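Side-chain contacts in 2,3-dihydroxybenzoate-AMP ligase (Mycobacterium smegmatis, PDB 5KEI), which belongs to the AMP-binding family of the ANL clan, pairing a large AMP-binding part with a smaller C-terminal domain: residues N413-A418 with E423-P428; F353-G358 with G402-R407; A23-F28 with L222-H227; A484-A489 with P537-T542; L131-H136 with G218-I223. All coordinates share one frame; numbering follows the deposited sequence.

Contact 1: residues N413-A418 with E423-P428; sequences NGYFNA and ERSFSP
The loop that leads from strand 402-407 into helix 419-425 of this AMP-binding enzyme folds back on the end of that helix, and the ring of Phe426 packs on the loop backbone at Asn413 and Gly414. Phe426 is the first residue to leave the helix. Its CB-CG bond points opposite its carbonyl carbon (chi1 -65°), which sends the ring toward the loop. The Asn413 carbonyl O stands 3.9 Å above the plane of the Phe426 ring, over its centre. The carbon of that carbonyl lies over the same ring, 3.8 Å from Phe426 CZ. One step on, Gly414 CA comes to 3.4 Å from Phe426 CE1 at an oblique angle. This is close contact, made by a residue with no side chain. Tyr415 and Phe426 meet at a slant, with Tyr415 CD1 4.2 Å from Phe426 CE1. Ser425 reaches the edge of the tyrosine ring, where Ser425 OG is 3.9 Å from Tyr415 CE1. That hydroxyl is hydrogen-bonded to Ala421 O, one helical turn earlier. Two other polar atoms are bonded outside the segments: Asn413 OD1 to Arg32 and Tyr415 OH to Glu357. The backbone N of Tyr415 is held by Asn422 OD1, which ties the loop to helix 419-425. The contact thus packs the loop before helix 419-425 against the residues that end the helix. Phe416 bonds through its backbone to Leu222 of strand 222-226, and Ser425 bonds likewise to Arg433 of strand 432-440.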
# COMPACT_ATOMS: atom_id res chain seq x y z
N ASN A 413 11.39 -0.86 -5.96
CA ASN A 413 12.82 -0.64 -5.90
C ASN A 413 13.14 0.75 -5.37
O ASN A 413 14.30 1.10 -5.15
CB ASN A 413 13.41 -0.86 -7.29
CG ASN A 413 13.07 -2.22 -7.84
OD1 ASN A 413 13.70 -3.21 -7.49
ND2 ASN A 413 12.04 -2.28 -8.69
N GLY A 414 12.09 1.53 -5.16
CA GLY A 414 12.17 2.78 -4.44
C GLY A 414 10.78 3.39 -4.31
O GLY A 414 9.91 3.12 -5.13
N TYR A 415 10.57 4.20 -3.28
CA TYR A 415 9.36 5.00 -3.20
C TYR A 415 9.37 6.06 -4.30
O TYR A 415 10.42 6.37 -4.87
CB TYR A 415 9.23 5.64 -1.83
CG TYR A 415 8.95 4.65 -0.74
CD1 TYR A 415 9.93 4.30 0.17
CD2 TYR A 415 7.69 4.06 -0.62
CE1 TYR A 415 9.68 3.40 1.17
CE2 TYR A 415 7.43 3.15 0.39
CZ TYR A 415 8.44 2.83 1.29
OH TYR A 415 8.22 1.93 2.31
N PHE A 416 8.20 6.61 -4.61
CA PHE A 416 8.10 7.58 -5.70
C PHE A 416 8.52 8.97 -5.24
O PHE A 416 7.99 9.49 -4.26
CB PHE A 416 6.69 7.63 -6.25
CG PHE A 416 6.55 8.51 -7.46
CD1 PHE A 416 6.85 8.02 -8.73
CD2 PHE A 416 6.13 9.83 -7.33
CE1 PHE A 416 6.73 8.82 -9.85
CE2 PHE A 416 6.01 10.63 -8.45
CZ PHE A 416 6.31 10.13 -9.71
N ASN A 417 9.47 9.57 -5.96
CA ASN A 417 9.89 10.94 -5.68
C ASN A 417 10.23 11.11 -4.20
O ASN A 417 9.63 11.93 -3.50
CB ASN A 417 8.80 11.91 -6.10
CG ASN A 417 9.27 13.35 -6.12
OD1 ASN A 417 10.46 13.62 -6.17
ND2 ASN A 417 8.33 14.27 -6.10
N ALA A 418 11.14 10.28 -3.70
CA ALA A 418 11.45 10.26 -2.28
C ALA A 418 12.88 9.77 -2.06
O ALA A 418 13.11 8.77 -1.39
CB ALA A 418 10.46 9.36 -1.53
N GLU A 423 17.28 6.13 0.14
CA GLU A 423 18.58 5.86 0.76
C GLU A 423 18.41 5.13 2.08
O GLU A 423 19.19 4.26 2.44
CB GLU A 423 19.35 7.15 1.01
CG GLU A 423 19.83 7.86 -0.24
CD GLU A 423 20.65 9.10 0.08
OE1 GLU A 423 21.00 9.29 1.27
OE2 GLU A 423 20.94 9.88 -0.87
N ARG A 424 17.35 5.50 2.80
CA ARG A 424 17.12 5.03 4.16
C ARG A 424 16.42 3.66 4.23
O ARG A 424 16.73 2.84 5.09
CB ARG A 424 16.29 6.10 4.90
CG ARG A 424 15.94 5.82 6.33
CD ARG A 424 15.06 6.94 6.91
NE ARG A 424 14.41 6.54 8.16
CZ ARG A 424 14.96 6.65 9.38
NH1 ARG A 424 16.19 7.14 9.53
NH2 ARG A 424 14.29 6.25 10.45
N SER A 425 15.53 3.39 3.28
CA SER A 425 14.61 2.25 3.36
C SER A 425 15.04 1.00 2.57
O SER A 425 14.39 -0.04 2.67
CB SER A 425 13.23 2.68 2.86
OG SER A 425 12.78 3.86 3.51
N PHE A 426 16.11 1.09 1.79
CA PHE A 426 16.55 -0.04 0.98
C PHE A 426 18.00 -0.46 1.22
O PHE A 426 18.90 0.38 1.29
CB PHE A 426 16.35 0.26 -0.52
CG PHE A 426 14.91 0.43 -0.93
CD1 PHE A 426 14.30 1.67 -0.86
CD2 PHE A 426 14.17 -0.64 -1.37
CE1 PHE A 426 12.97 1.83 -1.23
CE2 PHE A 426 12.83 -0.49 -1.73
CZ PHE A 426 12.24 0.74 -1.66
N SER A 427 18.19 -1.77 1.34
CA SER A 427 19.45 -2.49 1.13
C SER A 427 20.29 -1.97 -0.06
O SER A 427 19.75 -1.47 -1.05
CB SER A 427 19.10 -3.98 0.93
OG SER A 427 20.14 -4.75 0.39
N PRO A 428 21.63 -2.07 0.02
CA PRO A 428 22.44 -1.70 -1.15
C PRO A 428 22.19 -2.63 -2.34
O PRO A 428 22.31 -2.20 -3.49
CB PRO A 428 23.89 -1.84 -0.64
CG PRO A 428 23.78 -1.76 0.85
CD PRO A 428 22.46 -2.39 1.20

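Contact 2: residues F353-G358 with G402-R407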
# COMPACT_ATOMS: atom_id res chain seq x y z
N PHE A 353 -0.18 -12.07 4.95
CA PHE A 353 0.76 -11.08 5.46
C PHE A 353 1.41 -10.42 4.27
O PHE A 353 2.28 -11.00 3.60
CB PHE A 353 1.80 -11.73 6.38
CG PHE A 353 2.99 -10.87 6.67
CD1 PHE A 353 2.84 -9.60 7.20
CD2 PHE A 353 4.28 -11.34 6.43
CE1 PHE A 353 3.95 -8.80 7.47
CE2 PHE A 353 5.39 -10.55 6.70
CZ PHE A 353 5.22 -9.28 7.23
N GLY A 354 0.95 -9.20 3.98
CA GLY A 354 1.38 -8.46 2.82
C GLY A 354 1.55 -6.98 3.09
O GLY A 354 1.25 -6.48 4.16
N MET A 355 2.06 -6.26 2.10
CA MET A 355 2.35 -4.85 2.26
C MET A 355 2.22 -4.20 0.89
O MET A 355 2.51 -4.84 -0.14
CB MET A 355 3.75 -4.64 2.84
CG MET A 355 4.87 -5.17 1.97
SD MET A 355 6.37 -5.56 2.88
CE MET A 355 5.84 -7.03 3.79
N ALA A 356 1.75 -2.96 0.87
CA ALA A 356 1.58 -2.20 -0.37
C ALA A 356 2.86 -2.15 -1.20
O ALA A 356 2.81 -2.07 -2.43
CB ALA A 356 1.09 -0.79 -0.04
N GLU A 357 4.00 -2.20 -0.52
CA GLU A 357 5.31 -2.18 -1.16
C GLU A 357 5.61 -3.37 -2.07
O GLU A 357 6.51 -3.31 -2.91
CB GLU A 357 6.39 -2.09 -0.08
CG GLU A 357 6.60 -0.69 0.51
CD GLU A 357 5.69 -0.37 1.71
OE1 GLU A 357 4.74 -1.13 2.01
OE2 GLU A 357 5.94 0.67 2.36
N GLY A 358 4.88 -4.47 -1.90
CA GLY A 358 5.19 -5.66 -2.66
C GLY A 358 4.84 -6.97 -1.97
O GLY A 358 3.68 -7.37 -1.96
N GLY A 402 14.16 -12.26 12.98
CA GLY A 402 14.97 -11.15 12.50
C GLY A 402 14.14 -10.11 11.77
O GLY A 402 12.91 -10.15 11.81
N GLU A 403 14.79 -9.17 11.11
CA GLU A 403 14.03 -8.25 10.29
C GLU A 403 13.85 -8.83 8.89
O GLU A 403 14.79 -9.34 8.28
CB GLU A 403 14.71 -6.89 10.22
CG GLU A 403 13.94 -5.91 9.34
CD GLU A 403 14.54 -4.52 9.35
OE1 GLU A 403 15.70 -4.36 9.80
OE2 GLU A 403 13.83 -3.58 8.90
N LEU A 404 12.63 -8.75 8.39
CA LEU A 404 12.31 -9.20 7.04
C LEU A 404 12.76 -8.18 5.97
O LEU A 404 12.44 -7.00 6.03
CB LEU A 404 10.81 -9.45 6.93
CG LEU A 404 10.30 -9.78 5.54
CD1 LEU A 404 10.87 -11.12 5.07
CD2 LEU A 404 8.77 -9.78 5.53
N LEU A 405 13.54 -8.67 5.00
CA LEU A 405 13.94 -7.90 3.83
C LEU A 405 13.41 -8.64 2.60
O LEU A 405 13.40 -9.87 2.58
CB LEU A 405 15.45 -7.77 3.75
CG LEU A 405 16.26 -6.74 4.55
CD1 LEU A 405 15.96 -6.78 6.05
CD2 LEU A 405 17.74 -6.99 4.29
N VAL A 406 13.00 -7.91 1.57
CA VAL A 406 12.37 -8.55 0.42
C VAL A 406 12.72 -7.90 -0.91
O VAL A 406 12.92 -6.68 -0.99
CB VAL A 406 10.83 -8.56 0.57
CG1 VAL A 406 10.27 -7.12 0.70
CG2 VAL A 406 10.19 -9.30 -0.59
N ARG A 407 12.79 -8.73 -1.93
CA ARG A 407 12.98 -8.31 -3.30
C ARG A 407 12.29 -9.34 -4.19
O ARG A 407 12.36 -10.54 -3.90
CB ARG A 407 14.46 -8.20 -3.63
CG ARG A 407 14.77 -7.48 -4.91
CD ARG A 407 16.27 -7.49 -5.15
NE ARG A 407 16.79 -8.83 -5.40
CZ ARG A 407 18.09 -9.12 -5.46
NH1 ARG A 407 18.99 -8.16 -5.27
NH2 ARG A 407 18.50 -10.36 -5.69
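Phe353 and Leu404 meet where strand 349-354 of the large mixed sheet runs into the sequence FGMAEG, which matches the aromatic-Gly-X-Thr/Ala-Glu motif (A5) of AMP-binding enzymes. The partner is strand 402-407 of the four-stranded antiparallel sheet. The two side chains approach from opposite directions. Each is extended at its first torsion, with CG anti to the backbone N (chi1 165° in Phe353, 174° in Leu404). One methyl of the leucine does the touching: Leu404 CD2 lies near the plane of the phenyl ring, at its edge, 3.7 Å from Phe353 CE2. It is also 4.0 Å from Phe353 CZ, so it faces the bond between these two ring atoms. Met355 adds a looser contact. Its CG sits between the backbone N and the carbonyl carbon (chi1 62°). The chain then runs nearly extended, and the last torsion, about CG-SD, turns the methyl aside. The end methyl, Met355 CE, comes to 4.4 Å from Leu404 CD2. Leu404 CD2 therefore serves both residues. Leu404 also packs on Ile386 of strand 385-389, and Phe353 touches Asp436 of strand 432-440. The contact is apolar and joins two sheets through three side chains. From Met355 to Gly358 the chain makes a type I beta turn, in which Gly358 N donates to Met355 O at 3.0 Å.

Contact 3: residues A23-F28 with L222-H227; sequences AGFTPF and LIPRTH
The Phe25 ring has Pro224 CG at its edge, in the ring plane, and Pro27 N above one face. Pro27 N belongs to the ring's own loop and stands 3.9 Å above the plane, offset toward the rim. Pro224 and Thr226 lie on strand 222-226, an outermost strand of the seven-stranded mixed sheet. The loop before helix 30-38 packs on side chains of this edge strand. Pro224 CB and CG both lie 3.9 Å from Phe25 CD1. Thr226 CG2 approaches obliquely and comes to 3.5 Å from Phe25 CZ. A chi1 of -176° turns the Phe25 ring away from its own N and lets it reach the strand. The second ring, Phe28, presents its edge to the same methyl, and it also meets Trp42 edge-to-face. One methyl of Thr226 thus touches both aromatic rings, while its hydroxyl is used elsewhere. Thr226 is the N-cap of helix 227-240: its side chain caps a backbone N of the first turn, and OG1 is hydrogen-bonded to Asp229 OD1. Backbone bonds of Arg225 with Ala208 and Leu209 join the strand to 207-212. Phe28 CE2 stands 4.3 Å from Thr226 CG2, at about a right angle to the direction of Phe25 CZ.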
# COMPACT_ATOMS: atom_id res chain seq x y z
N ALA A 23 11.03 10.61 -13.50
CA ALA A 23 11.96 11.28 -12.59
C ALA A 23 11.86 10.77 -11.15
O ALA A 23 12.86 10.74 -10.43
CB ALA A 23 11.75 12.79 -12.62
N GLY A 24 10.65 10.38 -10.74
CA GLY A 24 10.42 9.92 -9.38
C GLY A 24 10.51 8.42 -9.23
O GLY A 24 10.44 7.88 -8.12
N PHE A 25 10.69 7.74 -10.36
CA PHE A 25 10.59 6.29 -10.45
C PHE A 25 11.96 5.59 -10.46
O PHE A 25 12.86 5.97 -11.20
CB PHE A 25 9.78 5.91 -11.69
CG PHE A 25 9.54 4.43 -11.83
CD1 PHE A 25 8.92 3.71 -10.82
CD2 PHE A 25 9.94 3.77 -12.98
CE1 PHE A 25 8.70 2.34 -10.96
CE2 PHE A 25 9.72 2.39 -13.11
CZ PHE A 25 9.10 1.68 -12.09
N THR A 26 12.11 4.59 -9.60
CA THR A 26 13.28 3.73 -9.61
C THR A 26 12.88 2.43 -10.30
O THR A 26 12.16 1.63 -9.73
CB THR A 26 13.79 3.43 -8.19
OG1 THR A 26 13.98 4.65 -7.46
CG2 THR A 26 15.10 2.65 -8.26
N PRO A 27 13.33 2.23 -11.54
CA PRO A 27 12.85 1.08 -12.31
C PRO A 27 13.40 -0.24 -11.81
O PRO A 27 14.35 -0.26 -11.05
CB PRO A 27 13.36 1.37 -13.73
CG PRO A 27 14.48 2.34 -13.58
CD PRO A 27 14.17 3.14 -12.34
N PHE A 28 12.78 -1.34 -12.23
CA PHE A 28 13.37 -2.66 -12.03
C PHE A 28 14.63 -2.76 -12.88
O PHE A 28 14.63 -2.35 -14.03
CB PHE A 28 12.40 -3.77 -12.41
CG PHE A 28 11.33 -4.00 -11.41
CD1 PHE A 28 11.40 -5.08 -10.53
CD2 PHE A 28 10.24 -3.12 -11.32
CE1 PHE A 28 10.41 -5.29 -9.60
CE2 PHE A 28 9.25 -3.33 -10.38
CZ PHE A 28 9.33 -4.42 -9.52
N LEU A 222 4.52 7.32 -1.22
CA LEU A 222 3.82 6.79 -2.38
C LEU A 222 4.63 5.64 -3.00
O LEU A 222 5.85 5.72 -3.18
CB LEU A 222 3.55 7.88 -3.41
CG LEU A 222 2.67 9.04 -2.92
CD1 LEU A 222 2.52 10.14 -3.96
CD2 LEU A 222 1.31 8.52 -2.45
N ILE A 223 3.92 4.58 -3.33
CA ILE A 223 4.53 3.36 -3.83
C ILE A 223 4.14 3.16 -5.28
O ILE A 223 2.95 3.00 -5.59
CB ILE A 223 4.08 2.14 -2.99
CG1 ILE A 223 4.60 2.28 -1.56
CG2 ILE A 223 4.57 0.86 -3.61
CD1 ILE A 223 3.86 1.44 -0.54
N PRO A 224 5.14 3.19 -6.19
CA PRO A 224 4.80 3.00 -7.60
C PRO A 224 4.67 1.52 -7.95
O PRO A 224 5.54 0.70 -7.64
CB PRO A 224 5.97 3.65 -8.33
CG PRO A 224 7.13 3.46 -7.40
CD PRO A 224 6.57 3.45 -5.99
N ARG A 225 3.54 1.15 -8.53
CA ARG A 225 3.40 -0.22 -8.99
C ARG A 225 3.32 -0.15 -10.50
O ARG A 225 2.54 0.63 -11.06
CB ARG A 225 2.17 -0.91 -8.38
CG ARG A 225 2.09 -0.81 -6.84
CD ARG A 225 3.11 -1.69 -6.10
NE ARG A 225 3.04 -3.07 -6.58
CZ ARG A 225 2.51 -4.09 -5.92
NH1 ARG A 225 2.03 -3.94 -4.70
NH2 ARG A 225 2.50 -5.28 -6.49
N THR A 226 4.17 -0.91 -11.16
CA THR A 226 4.17 -0.90 -12.61
C THR A 226 3.01 -1.73 -13.14
O THR A 226 2.41 -2.51 -12.41
CB THR A 226 5.48 -1.44 -13.15
OG1 THR A 226 5.59 -2.83 -12.81
CG2 THR A 226 6.63 -0.70 -12.54
N HIS A 227 2.69 -1.53 -14.42
CA HIS A 227 1.68 -2.34 -15.09
C HIS A 227 2.06 -3.81 -14.98
O HIS A 227 1.23 -4.65 -14.63
CB HIS A 227 1.54 -1.94 -16.57
CG HIS A 227 1.06 -0.55 -16.80
ND1 HIS A 227 -0.28 -0.23 -16.94
CD2 HIS A 227 1.74 0.62 -16.96
CE1 HIS A 227 -0.40 1.06 -17.15
NE2 HIS A 227 0.80 1.61 -17.17

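Contact 4: residues A484-A489 with P537-T542; sequences AAAAVA and PSLPTT
Leu539 packs its CD1 methyl onto a run of small residues, Ala484 to Ala486, in the C-terminal domain of this AMP-binding enzyme. The alanines lie on strand 482-492 of the domain's three-stranded sheet, where the chain turns a corner at Ala484. Leu539 belongs to the loop after strand 532-535. The contact is made by one methyl against three neighbours. Leu539 CD1 is 3.9 Å from Ala484 CB and 4.0 Å from Ala486 CB. Between the two it touches the backbone, with Leu539 CD1 3.8 Å from Ala485 C. Ala485 points its own CB away, so the methyl meets the main chain there. Ala484 and Ala486 point theirs toward the leucine, and the methyl settles between them. The torsions put it there: the side chain leaves on the side of its own N (chi1 -61°), and CD1 continues the extended line (chi2 178°). The next shell is also apolar. Leu539 touches Val502 and Val504 of strand 498-505, and Ile547 in the loop before helix 549-553. The loop thus meets the sheet through apolar packing. Ala486 also packs on Ile547 and on Ile552 of that helix. The alanine strand is fixed to strand 498-505 by backbone bonds of Ala484 with Val504 and Ala486 with Val502. Further out, Ala487 N bonds to Glu473 of helix 469-477, and Ala487 O to Lys549. The other leucine methyl, Leu539 CD2, stands 4.5 Å from Ala486 CB.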
# COMPACT_ATOMS: atom_id res chain seq x y z
N ALA A 484 19.20 13.06 6.14
CA ALA A 484 19.18 11.81 6.90
C ALA A 484 19.28 12.12 8.40
O ALA A 484 19.80 13.17 8.77
CB ALA A 484 20.32 10.90 6.47
N ALA A 485 18.78 11.24 9.26
CA ALA A 485 18.82 11.48 10.70
C ALA A 485 19.03 10.18 11.47
O ALA A 485 18.54 9.13 11.07
CB ALA A 485 17.56 12.17 11.18
N ALA A 486 19.76 10.26 12.58
CA ALA A 486 19.90 9.11 13.49
C ALA A 486 19.82 9.54 14.96
O ALA A 486 20.62 10.34 15.44
CB ALA A 486 21.21 8.39 13.22
N ALA A 487 18.81 9.04 15.67
CA ALA A 487 18.68 9.29 17.10
C ALA A 487 19.44 8.19 17.82
O ALA A 487 19.14 7.00 17.67
CB ALA A 487 17.21 9.33 17.54
N VAL A 488 20.44 8.59 18.59
CA VAL A 488 21.34 7.63 19.20
C VAL A 488 21.33 7.81 20.73
O VAL A 488 21.09 8.91 21.24
CB VAL A 488 22.77 7.80 18.62
CG1 VAL A 488 23.63 6.67 19.04
CG2 VAL A 488 22.71 7.86 17.09
N ALA A 489 21.55 6.71 21.44
CA ALA A 489 21.60 6.70 22.89
C ALA A 489 23.03 6.85 23.39
O ALA A 489 23.91 6.09 22.98
CB ALA A 489 20.97 5.42 23.45
N PRO A 537 28.76 14.41 7.41
CA PRO A 537 28.57 14.47 5.95
C PRO A 537 27.78 13.26 5.43
O PRO A 537 27.15 13.33 4.36
CB PRO A 537 30.00 14.49 5.41
CG PRO A 537 30.82 13.85 6.48
CD PRO A 537 30.18 14.26 7.78
N SER A 538 27.81 12.16 6.19
CA SER A 538 26.97 11.00 5.91
C SER A 538 26.89 10.08 7.14
O SER A 538 27.71 10.18 8.06
CB SER A 538 27.50 10.22 4.70
OG SER A 538 28.89 10.00 4.80
N LEU A 539 25.90 9.20 7.15
CA LEU A 539 25.74 8.27 8.25
C LEU A 539 26.31 6.90 7.89
O LEU A 539 26.09 6.39 6.79
CB LEU A 539 24.27 8.14 8.65
CG LEU A 539 23.57 9.42 9.13
CD1 LEU A 539 22.11 9.13 9.43
CD2 LEU A 539 24.27 10.01 10.35
N PRO A 540 27.09 6.31 8.81
CA PRO A 540 27.52 4.93 8.62
C PRO A 540 26.34 3.95 8.60
O PRO A 540 25.33 4.16 9.29
CB PRO A 540 28.44 4.68 9.83
CG PRO A 540 28.16 5.81 10.79
CD PRO A 540 27.79 6.97 9.93
N THR A 541 26.49 2.88 7.82
CA THR A 541 25.44 1.88 7.64
C THR A 541 25.99 0.46 7.78
O THR A 541 27.16 0.21 7.52
CB THR A 541 24.78 2.01 6.26
OG1 THR A 541 25.79 2.00 5.24
CG2 THR A 541 23.95 3.28 6.17
N THR A 542 25.12 -0.47 8.18
CA THR A 542 25.47 -1.89 8.13
C THR A 542 25.36 -2.42 6.69
O THR A 542 24.91 -1.70 5.79
CB THR A 542 24.56 -2.73 9.05
OG1 THR A 542 23.20 -2.68 8.60
CG2 THR A 542 24.64 -2.22 10.48

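Contact 5: residues L131-H136 with G218-I223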
# COMPACT_ATOMS: atom_id res chain seq x y z
N LEU A 131 -6.50 16.55 5.09
CA LEU A 131 -5.80 17.58 4.33
C LEU A 131 -4.29 17.46 4.39
O LEU A 131 -3.62 17.60 3.38
CB LEU A 131 -6.23 18.97 4.80
CG LEU A 131 -5.46 20.12 4.14
CD1 LEU A 131 -5.68 20.11 2.64
CD2 LEU A 131 -5.86 21.47 4.74
N ALA A 132 -3.75 17.20 5.57
CA ALA A 132 -2.31 17.08 5.69
C ALA A 132 -1.76 15.99 4.74
O ALA A 132 -0.82 16.24 3.97
CB ALA A 132 -1.93 16.80 7.13
N GLU A 133 -2.35 14.79 4.79
CA GLU A 133 -1.97 13.68 3.90
C GLU A 133 -2.10 14.02 2.41
O GLU A 133 -1.13 13.93 1.65
CB GLU A 133 -2.82 12.44 4.19
CG GLU A 133 -2.55 11.78 5.53
CD GLU A 133 -3.18 12.52 6.70
OE1 GLU A 133 -4.32 13.03 6.56
OE2 GLU A 133 -2.54 12.58 7.77
N LEU A 134 -3.30 14.41 2.01
CA LEU A 134 -3.59 14.72 0.62
C LEU A 134 -2.67 15.82 0.08
O LEU A 134 -2.21 15.76 -1.07
CB LEU A 134 -5.06 15.12 0.44
CG LEU A 134 -6.13 14.02 0.57
CD1 LEU A 134 -7.32 14.29 -0.36
CD2 LEU A 134 -5.58 12.61 0.33
N THR A 135 -2.39 16.81 0.92
CA THR A 135 -1.49 17.91 0.56
C THR A 135 -0.09 17.40 0.24
O THR A 135 0.47 17.71 -0.80
CB THR A 135 -1.43 18.97 1.68
OG1 THR A 135 -2.57 19.82 1.55
CG2 THR A 135 -0.17 19.80 1.60
N HIS A 136 0.45 16.60 1.15
CA HIS A 136 1.74 15.97 0.94
C HIS A 136 1.73 15.03 -0.28
O HIS A 136 2.69 15.01 -1.05
CB HIS A 136 2.16 15.22 2.21
CG HIS A 136 3.43 14.43 2.06
ND1 HIS A 136 4.67 15.03 2.02
CD2 HIS A 136 3.64 13.10 1.98
CE1 HIS A 136 5.59 14.10 1.90
NE2 HIS A 136 5.00 12.92 1.87
N GLY A 218 6.47 10.73 10.89
CA GLY A 218 6.25 10.11 9.59
C GLY A 218 5.45 10.90 8.57
O GLY A 218 4.34 11.37 8.85
N ALA A 219 6.02 11.04 7.38
CA ALA A 219 5.24 11.41 6.20
C ALA A 219 4.89 10.13 5.45
O ALA A 219 5.76 9.29 5.22
CB ALA A 219 6.02 12.37 5.31
N PRO A 220 3.60 9.95 5.10
CA PRO A 220 3.27 8.75 4.32
C PRO A 220 3.97 8.81 2.96
O PRO A 220 4.27 9.89 2.45
CB PRO A 220 1.75 8.83 4.17
CG PRO A 220 1.29 9.73 5.26
CD PRO A 220 2.40 10.73 5.43
N LYS A 221 4.27 7.65 2.40
CA LYS A 221 5.00 7.60 1.14
C LYS A 221 4.12 7.06 0.02
O LYS A 221 3.07 6.46 0.29
CB LYS A 221 6.27 6.76 1.30
CG LYS A 221 7.30 7.42 2.23
CD LYS A 221 8.31 6.43 2.77
CE LYS A 221 8.21 6.33 4.30
NZ LYS A 221 9.24 5.41 4.88
N LEU A 222 4.52 7.32 -1.22
CA LEU A 222 3.82 6.79 -2.38
C LEU A 222 4.63 5.64 -3.00
O LEU A 222 5.85 5.72 -3.18
CB LEU A 222 3.55 7.88 -3.41
CG LEU A 222 2.67 9.04 -2.92
CD1 LEU A 222 2.52 10.14 -3.96
CD2 LEU A 222 1.31 8.52 -2.45
N ILE A 223 3.92 4.58 -3.33
CA ILE A 223 4.53 3.36 -3.83
C ILE A 223 4.14 3.16 -5.28
O ILE A 223 2.95 3.00 -5.59
CB ILE A 223 4.08 2.14 -2.99
CG1 ILE A 223 4.60 2.28 -1.56
CG2 ILE A 223 4.57 0.86 -3.61
CD1 ILE A 223 3.86 1.44 -0.54
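His136 lays one face of its imidazole over the methyl of Ala219. Ala219 CB is 4.0 Å from the centroid of the His136 ring and 28° off the ring normal, a CH-pi contact. The nearest ring atom is His136 NE2, at 3.6 Å from Ala219 CB. The same nitrogen uses the ring edge for a second partner: NE2 donates to Pro220 O, which lies in the ring plane. The bond is weak, since the two atoms are 3.2 Å apart and the N-H to acceptor angle is only 120°. The ring therefore takes the methyl by its face and the carbonyl by its edge. It reaches both because a chi1 of 175° swings the imidazole away from its N and out from the helix. Pro220 meets the helix again at Glu133, where Glu133 CG is 4.4 Å from Pro220 CG. Here only the aliphatic part of the glutamate takes part. Its carboxylate turns back to the N-terminal end of the helix, where Glu133 OE1 is bonded to the backbone N of Arg130. All four touching residues are partly exposed, so this is a surface contact. It joins helix 131-141 to the end of the sequence SGGTTGAPK, the glycine-rich signature of the AMP-binding family. Beyond this, Pro220 and Leu222 pack on Phe137 farther along the helix. On its other side the helix touches helix 158-167 through Leu131 and Leu134. Lys221 leads into strand 222-226 and rests on Ala421 and Ser425 of helix 419-425.

Contacts 3 and 5 share Leu222 and Ile223, and their centres are 17 Å apart. Contact 1 meets both: Phe416 N lies 2.9 Å from Leu222 O, a probable hydrogen bond. It also meets contact 3 through Asn417 N and Gly24 O. Contact 2 joins contact 1 through Tyr415 OH and Glu357 OE2, probably hydrogen-bonded at 2.6 Å, and contact 3 through Ala356 O and Arg225 NH1. Contact 5 meets contact 2 where Ile223 CD1 lies 3.4 Å from Glu357 CD; Glu357 OE2 is also hydrogen-bonded to Ser213 OG of the signature sequence. Contact 4, in the C-terminal domain, packs on contact 1, with Arg424 NH1 3.4 Å from Ala485 O; their centres are 16 Å apart.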